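Local coordinates for uncharacterized protein HI_0666 (Haemophilus influenzae, PDB 7CZO) that is of unknown function but corresponds to the N-terminal domain of a HipA toxin, from a HipBA toxin-antitoxin system with an unusual three-component regulatory mechanism, at residues Asp83-Arg86 / Phe87-Asn91; Glu66-Leu69 / Lys70-Ala74; Ser43-Ile46 / Glu47-Pro50. All coordinates share one frame; numbering follows the deposited sequence.

Contact 1 of 3, residues Asp83-Arg86 / Phe87-Asn91; sequences DMFR and FLLNN
Leu89 lies over a face of the Phe85 ring, one helical turn further along the chain. This apolar contact is a CH-pi interaction: Leu89 CG is 4.2 Å from the centroid of the Phe85 ring and only 20° off the ring normal, displaced toward the rim. The branch atom Leu89 CD1 reaches the same side of the ring and comes to 3.4 Å from Phe85 CE2. The torsions explain the meeting. Phe85 swings its ring to the carbonyl side of its own backbone (chi1 -179°), whereas Leu89 has CG beside its backbone N, and the two groups converge.

The ionic contact lies on a different flank. Arg86 NH2 donates to Asp83 OD1 at 3.0 Å with an N-H...O angle of 161°, forming a salt bridge. The oxygen sits in the guanidinium plane, but the donor stands above the carboxylate plane. Asp80 forms a long, weak ion pair with the same guanidinium and lies near Asp83, so Arg86 probably offsets the closeness of the two acids. Arg86 also runs alongside Asn90, the two side chains pointing the same way, with Arg86 CG 3.9 Å from Asn90 ND2.

Backbone bonds hold both flanks in place. Leu88 N to Met84 O (2.9 Å) and Asn90 N to Arg86 O (2.7 Å) are joined by Phe87 N to Asp83 O and Leu89 N to Phe85 O, both 3.1 Å. Phe85 also packs on Leu20 of strand 15-22, and Leu88 on Phe60. Four successive i to i+4 bonds, with a buried apolar face and a polar, more exposed one, mark an amphipathic alpha-helix packed against a beta-sheet.

Contact 2 of 3, residues Glu66-Leu69 / Lys70-Ala74; sequences EGWL and KHKYA
Lys72 lays the end of its aliphatic chain over one face of the Trp68 indole. Lys72 CE stands 3.7 Å above the ring plane, offset toward the rim, and lies 3.8 Å from Trp68 CZ2. The ammonium nitrogen stays close to the same part of the ring, with Lys72 NZ also 3.8 Å from Trp68 CZ2, so the six-membered portion of the indole is what the lysine tip meets. Two torsional features bring the groups together. The indole turns to the carbonyl side of Trp68 (chi1 176°), and Lys72 is extended beyond CG, long enough to span the gap. Closer to the backbone, Lys72 CG rests 3.6 Å from Trp68 O and Lys72 CB 3.4 Å from Leu69 O.

The spacing of four residues is that of one helical turn, but the chain is leaving the short helix 66-70 here and Lys72 has an extended backbone. The contact therefore belongs to the C-terminal end of a helix running into a loop.

Behind the side chains, two backbone bonds set the position of this end. Lys70 N donates to Glu66 O at 2.8 Å. His71 N donates to Gly67 O at 3.3 Å and is bent, at an N-H...O angle of 138°. The second bond is thus longer and less direct than the first, in keeping with the departure of the chain from regular geometry. Further out, the ring of Phe87 from helix 82-91 meets the indole with the planes about 50° apart, which ties Trp68 to the neighbouring helix.

Contact 3 of 3, residues Ser43-Ile46 / Glu47-Pro50; sequences SFPI and EQSP
Gln48 and Pro45 cross obliquely, the amide end of the glutamine passing alongside the CG-CD edge of the proline ring. Gln48 OE1 lies 3.9 Å from Pro45 CD and equally far from Pro45 CG, so the oxygen and the amide carbon meet the outer atoms of the ring through van der Waals contact. Gln48 reaches them because its chain is extended beyond CG, having left the backbone on the side of its own N (chi1 -53°).

Glu47 behaves in the contrary way. Its chain bends sharply at chi2 (77°) and folds the carboxylate back over Ile46. Glu47 OE2 approaches Pro45 CB to 3.8 Å and stands 3.7 Å from Ile46 N. A water fills the polar link between them: it accepts from Ile46 N at 3.2 Å and donates to Glu47 OE2 at 3.3 Å. The carboxylate thus reaches the backbone amide indirectly, and both water bonds are fairly long. Ile46 carries its own end away from these residues, toward Tyr35 and Pro39.

Under the side chains, the backbone closes on itself once. Gln48 N donates to Pro45 O at 3.0 Å, with an N-H...O angle of 154°. Ser49 then sets CB 3.7 Å from Ile46 O and uses its OG to bond Tyr31 N, pinning the chain beside strand 27-31. At the other end, Phe44 O accepts from Tyr31 OH, and the Phe44 ring sits among Phe29, Phe51 and Phe57. The bond from residue i+3 back to residue i, with helical-type phi and psi at Ile46 and Glu47, defines a type I beta turn, set in the connection between the antiparallel neighbouring strands 27-31 and 51-53.

Along the chain, contact 3 comes first, then contact 2, then contact 1, all within the HipA N-terminal domain. Contacts 1 and 2 lie on the same side of the chain's centre, with centres about 14 Å apart, and they touch: Met84 CG of helix 82-91 is 3.9 Å from Trp68 CZ3, and Met84 SD is 4.3 Å from Leu69 CD2 of helix 66-70. Contact 3 lies on the opposite side, its centre about 22 Å from that of contact 1 and 31 Å from that of contact 2, without touching either. The domain thus places two successive, packed helices at one end and a turn within the long loop joining strands 27-31 and 51-53 at the other.

Contact 1 of 3, residues Asp83-Arg86 / Phe87-Asn91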
ATOM      1  N   ASP A  83       8.604  -7.109  -0.052  1.00 67.05           N
ATOM      2  CA  ASP A  83       9.031  -6.945  -1.445  1.00 71.66           C
ATOM      3  C   ASP A  83       7.921  -6.376  -2.259  1.00 65.26           C
ATOM      4  O   ASP A  83       8.150  -5.560  -3.132  1.00 79.39           O
ATOM      5  CB  ASP A  83       9.499  -8.269  -2.047  1.00 74.52           C
ATOM      6  CG  ASP A  83      10.914  -8.616  -1.612  1.00 81.97           C
ATOM      7  OD1 ASP A  83      11.692  -7.645  -1.362  1.00 73.34           O
ATOM      8  OD2 ASP A  83      11.227  -9.831  -1.513  1.00 77.79           O
ATOM      9  N   MET A  84       6.717  -6.817  -1.936  1.00 61.84           N
ATOM     10  CA  MET A  84       5.489  -6.282  -2.500  1.00 56.45           C
ATOM     11  C   MET A  84       5.162  -4.872  -2.057  1.00 57.10           C
ATOM     12  O   MET A  84       4.844  -4.038  -2.892  1.00 61.59           O
ATOM     13  CB  MET A  84       4.352  -7.259  -2.215  1.00 57.51           C
ATOM     14  CG  MET A  84       4.503  -8.404  -3.182  1.00 63.72           C
ATOM     15  SD  MET A  84       3.280  -9.667  -3.109  1.00 75.50           S
ATOM     16  CE  MET A  84       1.726  -8.821  -3.291  1.00 71.75           C
ATOM     17  N   PHE A  85       5.279  -4.586  -0.765  1.00 58.96           N
ATOM     18  CA  PHE A  85       5.082  -3.231  -0.275  1.00 58.13           C
ATOM     19  C   PHE A  85       6.122  -2.329  -0.897  1.00 55.77           C
ATOM     20  O   PHE A  85       5.856  -1.171  -1.151  1.00 56.85           O
ATOM     21  CB  PHE A  85       5.178  -3.164   1.263  1.00 61.75           C
ATOM     22  CG  PHE A  85       4.947  -1.773   1.828  1.00 56.03           C
ATOM     23  CD1 PHE A  85       3.690  -1.213   1.819  1.00 54.41           C
ATOM     24  CD2 PHE A  85       5.977  -1.042   2.350  1.00 53.57           C
ATOM     25  CE1 PHE A  85       3.457   0.049   2.318  1.00 58.81           C
ATOM     26  CE2 PHE A  85       5.746   0.230   2.870  1.00 61.15           C
ATOM     27  CZ  PHE A  85       4.480   0.776   2.863  1.00 59.98           C
ATOM     28  N   ARG A  86       7.315  -2.851  -1.147  1.00 58.01           N
ATOM     29  CA  ARG A  86       8.340  -2.011  -1.767  1.00 63.64           C
ATOM     30  C   ARG A  86       7.920  -1.702  -3.225  1.00 57.48           C
ATOM     31  O   ARG A  86       8.021  -0.580  -3.682  1.00 59.01           O
ATOM     32  CB  ARG A  86       9.706  -2.692  -1.704  1.00 69.12           C
ATOM     33  CG  ARG A  86      10.895  -1.746  -1.660  1.00 83.02           C
ATOM     34  CD  ARG A  86      12.252  -2.482  -1.648  1.00 95.40           C
ATOM     35  NE  ARG A  86      12.215  -3.845  -1.078  1.00 97.24           N
ATOM     36  CZ  ARG A  86      12.053  -4.151   0.216  1.00 98.67           C
ATOM     37  NH1 ARG A  86      11.893  -3.199   1.136  1.00 98.03           N
ATOM     38  NH2 ARG A  86      12.027  -5.430   0.592  1.00101.34           N
ATOM     39  N   PHE A  87       7.414  -2.698  -3.938  1.00 51.16           N
ATOM     40  CA  PHE A  87       7.003  -2.492  -5.302  1.00 51.32           C
ATOM     41  C   PHE A  87       5.903  -1.446  -5.326  1.00 57.59           C
ATOM     42  O   PHE A  87       5.981  -0.451  -6.057  1.00 52.34           O
ATOM     43  CB  PHE A  87       6.490  -3.767  -5.896  1.00 52.52           C
ATOM     44  CG  PHE A  87       5.858  -3.570  -7.217  1.00 54.23           C
ATOM     45  CD1 PHE A  87       6.574  -3.767  -8.372  1.00 60.67           C
ATOM     46  CD2 PHE A  87       4.546  -3.166  -7.306  1.00 60.00           C
ATOM     47  CE1 PHE A  87       5.987  -3.561  -9.606  1.00 60.37           C
ATOM     48  CE2 PHE A  87       3.941  -2.958  -8.541  1.00 61.70           C
ATOM     49  CZ  PHE A  87       4.670  -3.153  -9.689  1.00 56.26           C
ATOM     50  N   LEU A  88       4.897  -1.626  -4.478  1.00 55.04           N
ATOM     51  CA  LEU A  88       3.847  -0.601  -4.383  1.00 57.61           C
ATOM     52  C   LEU A  88       4.447   0.788  -4.248  1.00 54.62           C
ATOM     53  O   LEU A  88       4.008   1.705  -4.932  1.00 52.08           O
ATOM     54  CB  LEU A  88       2.847  -0.887  -3.248  1.00 56.41           C
ATOM     55  CG  LEU A  88       2.068  -2.174  -3.569  1.00 56.75           C
ATOM     56  CD1 LEU A  88       1.166  -2.554  -2.413  1.00 55.93           C
ATOM     57  CD2 LEU A  88       1.303  -2.043  -4.880  1.00 55.75           C
ATOM     58  N   LEU A  89       5.476   0.928  -3.412  1.00 56.19           N
ATOM     59  CA  LEU A  89       6.095   2.235  -3.180  1.00 56.62           C
ATOM     60  C   LEU A  89       6.929   2.701  -4.356  1.00 63.56           C
ATOM     61  O   LEU A  89       6.896   3.876  -4.691  1.00 78.48           O
ATOM     62  CB  LEU A  89       6.965   2.196  -1.948  1.00 57.66           C
ATOM     63  CG  LEU A  89       6.256   2.145  -0.597  1.00 55.81           C
ATOM     64  CD1 LEU A  89       7.324   2.006   0.497  1.00 59.71           C
ATOM     65  CD2 LEU A  89       5.456   3.408  -0.400  1.00 54.50           C
ATOM     66  N   ASN A  90       7.642   1.795  -5.011  1.00 60.29           N
ATOM     67  CA  ASN A  90       8.428   2.175  -6.178  1.00 62.79           C
ATOM     68  C   ASN A  90       7.684   2.425  -7.452  1.00 63.39           C
ATOM     69  O   ASN A  90       8.253   3.037  -8.331  1.00 66.56           O
ATOM     70  CB  ASN A  90       9.466   1.121  -6.497  1.00 71.26           C
ATOM     71  CG  ASN A  90      10.467   0.947  -5.374  1.00 73.90           C
ATOM     72  OD1 ASN A  90      10.750   1.899  -4.622  1.00 65.70           O
ATOM     73  ND2 ASN A  90      10.984  -0.288  -5.229  1.00 68.57           N
ATOM     74  N   ASN A  91       6.446   1.959  -7.593  1.00 68.83           N
ATOM     75  CA  ASN A  91       5.707   2.295  -8.801  1.00 69.17           C
ATOM     76  C   ASN A  91       4.223   2.041  -8.873  1.00 63.72           C
ATOM     77  O   ASN A  91       3.819   1.248  -9.700  1.00 64.47           O
ATOM     78  CB  ASN A  91       6.379   1.634 -10.036  1.00 76.78           C
ATOM     79  CG  ASN A  91       6.963   0.284  -9.753  1.00 68.87           C
ATOM     80  OD1 ASN A  91       6.579  -0.400  -8.837  1.00 84.15           O
ATOM     81  ND2 ASN A  91       7.887  -0.112 -10.580  1.00 76.61           N
TER

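Contact 2 of 3, residues Glu66-Leu69 / Lys70-Ala74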
ATOM      1  N   GLU A  66       0.577  -9.167 -12.093  1.00 59.07           N
ATOM      2  CA  GLU A  66       0.935 -10.542 -12.409  1.00 60.47           C
ATOM      3  C   GLU A  66       2.294 -10.596 -13.015  1.00 62.23           C
ATOM      4  O   GLU A  66       3.175 -11.255 -12.515  1.00 61.79           O
ATOM      5  CB  GLU A  66      -0.063 -11.097 -13.405  1.00 64.49           C
ATOM      6  CG  GLU A  66      -1.309 -11.616 -12.725  1.00 75.01           C
ATOM      7  CD  GLU A  66      -2.418 -11.938 -13.691  1.00 84.20           C
ATOM      8  OE1 GLU A  66      -2.135 -12.029 -14.914  1.00 83.55           O
ATOM      9  OE2 GLU A  66      -3.571 -12.085 -13.211  1.00 92.03           O
ATOM     10  N   GLY A  67       2.457  -9.839 -14.083  1.00 58.67           N
ATOM     11  CA  GLY A  67       3.719  -9.730 -14.758  1.00 58.79           C
ATOM     12  C   GLY A  67       4.956  -9.635 -13.903  1.00 61.76           C
ATOM     13  O   GLY A  67       5.990 -10.197 -14.259  1.00 71.19           O
ATOM     14  N   TRP A  68       4.880  -8.911 -12.798  1.00 56.98           N
ATOM     15  CA  TRP A  68       6.053  -8.729 -11.937  1.00 55.62           C
ATOM     16  C   TRP A  68       6.239  -9.938 -11.006  1.00 60.89           C
ATOM     17  O   TRP A  68       7.352 -10.264 -10.597  1.00 57.19           O
ATOM     18  CB  TRP A  68       5.875  -7.476 -11.104  1.00 52.81           C
ATOM     19  CG  TRP A  68       6.937  -7.225 -10.126  1.00 60.24           C
ATOM     20  CD1 TRP A  68       8.072  -6.518 -10.326  1.00 67.00           C
ATOM     21  CD2 TRP A  68       6.941  -7.612  -8.755  1.00 62.28           C
ATOM     22  NE1 TRP A  68       8.805  -6.456  -9.173  1.00 67.30           N
ATOM     23  CE2 TRP A  68       8.127  -7.117  -8.186  1.00 66.67           C
ATOM     24  CE3 TRP A  68       6.049  -8.314  -7.947  1.00 63.47           C
ATOM     25  CZ2 TRP A  68       8.464  -7.326  -6.844  1.00 62.70           C
ATOM     26  CZ3 TRP A  68       6.388  -8.525  -6.611  1.00 63.33           C
ATOM     27  CH2 TRP A  68       7.584  -8.028  -6.081  1.00 59.40           C
ATOM     28  N   LEU A  69       5.137 -10.572 -10.641  1.00 57.73           N
ATOM     29  CA  LEU A  69       5.209 -11.803  -9.894  1.00 57.45           C
ATOM     30  C   LEU A  69       5.796 -12.902 -10.788  1.00 62.63           C
ATOM     31  O   LEU A  69       6.801 -13.491 -10.408  1.00 73.81           O
ATOM     32  CB  LEU A  69       3.826 -12.190  -9.371  1.00 56.83           C
ATOM     33  CG  LEU A  69       3.172 -11.148  -8.444  1.00 56.64           C
ATOM     34  CD1 LEU A  69       1.700 -11.504  -8.240  1.00 57.81           C
ATOM     35  CD2 LEU A  69       3.902 -10.969  -7.109  1.00 49.16           C
ATOM     36  N   LYS A  70       5.219 -13.160 -11.975  1.00 58.08           N
ATOM     37  CA  LYS A  70       5.806 -14.142 -12.910  1.00 58.76           C
ATOM     38  C   LYS A  70       7.309 -13.920 -13.186  1.00 58.93           C
ATOM     39  O   LYS A  70       8.049 -14.862 -13.392  1.00 59.54           O
ATOM     40  CB  LYS A  70       5.046 -14.228 -14.221  1.00 65.04           C
ATOM     41  CG  LYS A  70       3.597 -14.664 -14.092  1.00 70.06           C
ATOM     42  CD  LYS A  70       3.059 -15.245 -15.398  1.00 87.19           C
ATOM     43  CE  LYS A  70       3.436 -16.740 -15.587  1.00107.86           C
ATOM     44  NZ  LYS A  70       2.625 -17.549 -16.588  1.00 99.39           N
ATOM     45  N   HIS A  71       7.783 -12.691 -13.120  1.00 60.34           N
ATOM     46  CA  HIS A  71       9.211 -12.422 -13.280  1.00 62.42           C
ATOM     47  C   HIS A  71      10.037 -12.806 -12.046  1.00 73.98           C
ATOM     48  O   HIS A  71      11.041 -12.159 -11.747  1.00 74.49           O
ATOM     49  CB  HIS A  71       9.404 -10.924 -13.559  1.00 64.17           C
ATOM     50  CG  HIS A  71      10.832 -10.518 -13.702  1.00 68.24           C
ATOM     51  ND1 HIS A  71      11.443  -9.634 -12.831  1.00 67.71           N
ATOM     52  CD2 HIS A  71      11.784 -10.919 -14.574  1.00 66.41           C
ATOM     53  CE1 HIS A  71      12.709  -9.497 -13.170  1.00 61.95           C
ATOM     54  NE2 HIS A  71      12.945 -10.279 -14.213  1.00 74.42           N
ATOM     55  N   LYS A  72       9.607 -13.814 -11.294  1.00 80.62           N
ATOM     56  CA  LYS A  72      10.326 -14.253 -10.075  1.00 79.41           C
ATOM     57  C   LYS A  72      10.035 -15.735  -9.988  1.00 81.54           C
ATOM     58  O   LYS A  72       8.922 -16.162  -9.665  1.00 63.33           O
ATOM     59  CB  LYS A  72       9.841 -13.469  -8.880  1.00 77.92           C
ATOM     60  CG  LYS A  72      10.055 -11.981  -9.061  1.00 73.64           C
ATOM     61  CD  LYS A  72      10.134 -11.240  -7.750  1.00 77.87           C
ATOM     62  CE  LYS A  72      10.936  -9.957  -7.928  1.00 85.36           C
ATOM     63  NZ  LYS A  72      11.511  -9.505  -6.627  1.00 94.41           N
ATOM     64  N   TYR A  73      11.075 -16.494 -10.310  1.00 98.23           N
ATOM     65  CA  TYR A  73      11.002 -17.513 -11.374  1.00119.79           C
ATOM     66  C   TYR A  73      10.905 -16.706 -12.675  1.00125.69           C
ATOM     67  O   TYR A  73       9.875 -16.733 -13.358  1.00119.47           O
ATOM     68  CB  TYR A  73       9.820 -18.490 -11.273  1.00126.57           C
ATOM     69  CG  TYR A  73       9.759 -19.496 -12.438  1.00149.46           C
ATOM     70  CD1 TYR A  73      10.926 -20.055 -12.976  1.00156.57           C
ATOM     71  CD2 TYR A  73       8.538 -19.893 -13.002  1.00154.02           C
ATOM     72  CE1 TYR A  73      10.884 -20.967 -14.027  1.00146.25           C
ATOM     73  CE2 TYR A  73       8.492 -20.812 -14.062  1.00142.29           C
ATOM     74  CZ  TYR A  73       9.670 -21.343 -14.567  1.00133.19           C
ATOM     75  OH  TYR A  73       9.664 -22.241 -15.606  1.00113.53           O
ATOM     76  N   ALA A  74      11.995 -16.056 -13.073  1.00118.45           N
ATOM     77  CA  ALA A  74      13.349 -16.508 -12.786  1.00112.25           C
ATOM     78  C   ALA A  74      13.949 -15.968 -11.520  1.00103.69           C
ATOM     79  O   ALA A  74      14.115 -14.747 -11.436  1.00 83.89           O
ATOM     80  CB  ALA A  74      14.251 -16.112 -13.948  1.00128.16           C
TER

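Contact 3 of 3, residues Ser43-Ile46 / Glu47-Pro50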
ATOM      1  N   SER A  43     -13.359  -4.113   1.528  1.00 67.29           N
ATOM      2  CA  SER A  43     -12.590  -4.495   2.734  1.00 59.12           C
ATOM      3  C   SER A  43     -12.237  -3.321   3.648  1.00 58.69           C
ATOM      4  O   SER A  43     -11.868  -3.542   4.793  1.00 52.43           O
ATOM      5  CB  SER A  43     -11.308  -5.200   2.354  1.00 59.72           C
ATOM      6  OG  SER A  43     -10.527  -4.381   1.498  1.00 65.38           O
ATOM      7  N   PHE A  44     -12.343  -2.089   3.129  1.00 61.63           N
ATOM      8  CA  PHE A  44     -11.958  -0.881   3.850  1.00 57.41           C
ATOM      9  C   PHE A  44     -13.102   0.124   3.914  1.00 62.09           C
ATOM     10  O   PHE A  44     -13.061   1.178   3.297  1.00 51.01           O
ATOM     11  CB  PHE A  44     -10.755  -0.213   3.190  1.00 60.18           C
ATOM     12  CG  PHE A  44      -9.488  -1.027   3.247  1.00 63.24           C
ATOM     13  CD1 PHE A  44      -9.089  -1.653   4.424  1.00 66.07           C
ATOM     14  CD2 PHE A  44      -8.664  -1.113   2.137  1.00 61.25           C
ATOM     15  CE1 PHE A  44      -7.923  -2.379   4.482  1.00 63.75           C
ATOM     16  CE2 PHE A  44      -7.487  -1.837   2.181  1.00 59.98           C
ATOM     17  CZ  PHE A  44      -7.118  -2.473   3.356  1.00 69.67           C
ATOM     18  N   PRO A  45     -14.130  -0.193   4.698  1.00 69.61           N
ATOM     19  CA  PRO A  45     -15.124   0.829   5.013  1.00 65.97           C
ATOM     20  C   PRO A  45     -14.542   1.964   5.855  1.00 66.06           C
ATOM     21  O   PRO A  45     -13.815   1.734   6.818  1.00 65.42           O
ATOM     22  CB  PRO A  45     -16.168   0.071   5.823  1.00 67.28           C
ATOM     23  CG  PRO A  45     -15.893  -1.391   5.601  1.00 69.88           C
ATOM     24  CD  PRO A  45     -14.436  -1.500   5.307  1.00 71.59           C
ATOM     25  N   ILE A  46     -14.924   3.174   5.509  1.00 60.80           N
ATOM     26  CA  ILE A  46     -14.420   4.383   6.147  1.00 59.47           C
ATOM     27  C   ILE A  46     -14.607   4.429   7.648  1.00 60.02           C
ATOM     28  O   ILE A  46     -13.795   5.031   8.347  1.00 72.68           O
ATOM     29  CB  ILE A  46     -15.118   5.601   5.520  1.00 63.11           C
ATOM     30  CG1 ILE A  46     -14.919   5.536   3.984  1.00 61.68           C
ATOM     31  CG2 ILE A  46     -14.647   6.899   6.165  1.00 62.11           C
ATOM     32  CD1 ILE A  46     -14.749   6.847   3.255  1.00 63.46           C
ATOM     33  N   GLU A  47     -15.648   3.774   8.149  1.00 73.41           N
ATOM     34  CA  GLU A  47     -16.015   3.829   9.575  1.00 73.74           C
ATOM     35  C   GLU A  47     -15.162   2.911  10.418  1.00 72.99           C
ATOM     36  O   GLU A  47     -15.146   3.041  11.642  1.00 80.62           O
ATOM     37  CB  GLU A  47     -17.478   3.442   9.768  1.00 83.03           C
ATOM     38  CG  GLU A  47     -18.462   4.366   9.048  1.00102.16           C
ATOM     39  CD  GLU A  47     -18.568   4.139   7.529  1.00105.96           C
ATOM     40  OE1 GLU A  47     -18.967   5.117   6.849  1.00103.41           O
ATOM     41  OE2 GLU A  47     -18.268   3.012   7.020  1.00 87.23           O
ATOM     42  N   GLN A  48     -14.468   1.978   9.770  1.00 66.48           N
ATOM     43  CA  GLN A  48     -13.582   1.034  10.457  1.00 65.80           C
ATOM     44  C   GLN A  48     -12.108   1.421  10.446  1.00 64.23           C
ATOM     45  O   GLN A  48     -11.266   0.751  11.071  1.00 56.78           O
ATOM     46  CB  GLN A  48     -13.740  -0.329   9.840  1.00 70.80           C
ATOM     47  CG  GLN A  48     -15.200  -0.740   9.799  1.00 84.86           C
ATOM     48  CD  GLN A  48     -15.396  -2.190   9.403  1.00 89.37           C
ATOM     49  OE1 GLN A  48     -14.479  -2.846   8.915  1.00 90.18           O
ATOM     50  NE2 GLN A  48     -16.601  -2.698   9.615  1.00102.07           N
ATOM     51  N   SER A  49     -11.777   2.499   9.752  1.00 59.63           N
ATOM     52  CA  SER A  49     -10.396   2.924   9.749  1.00 64.16           C
ATOM     53  C   SER A  49      -9.984   3.222  11.190  1.00 64.34           C
ATOM     54  O   SER A  49     -10.749   3.807  11.938  1.00 70.15           O
ATOM     55  CB  SER A  49     -10.275   4.167   8.920  1.00 62.44           C
ATOM     56  OG  SER A  49      -8.945   4.565   8.817  1.00 56.19           O
ATOM     57  N   PRO A  50      -8.769   2.849  11.590  1.00 67.98           N
ATOM     58  CA  PRO A  50      -7.689   2.266  10.830  1.00 63.91           C
ATOM     59  C   PRO A  50      -7.761   0.797  10.858  1.00 55.84           C
ATOM     60  O   PRO A  50      -8.496   0.246  11.654  1.00 60.17           O
ATOM     61  CB  PRO A  50      -6.464   2.669  11.625  1.00 67.08           C
ATOM     62  CG  PRO A  50      -6.953   2.590  13.023  1.00 68.08           C
ATOM     63  CD  PRO A  50      -8.362   3.108  12.981  1.00 64.84           C
TER
HETATM   64  O   HOH W   1     -17.596   2.702   3.853  1.00 68.70           O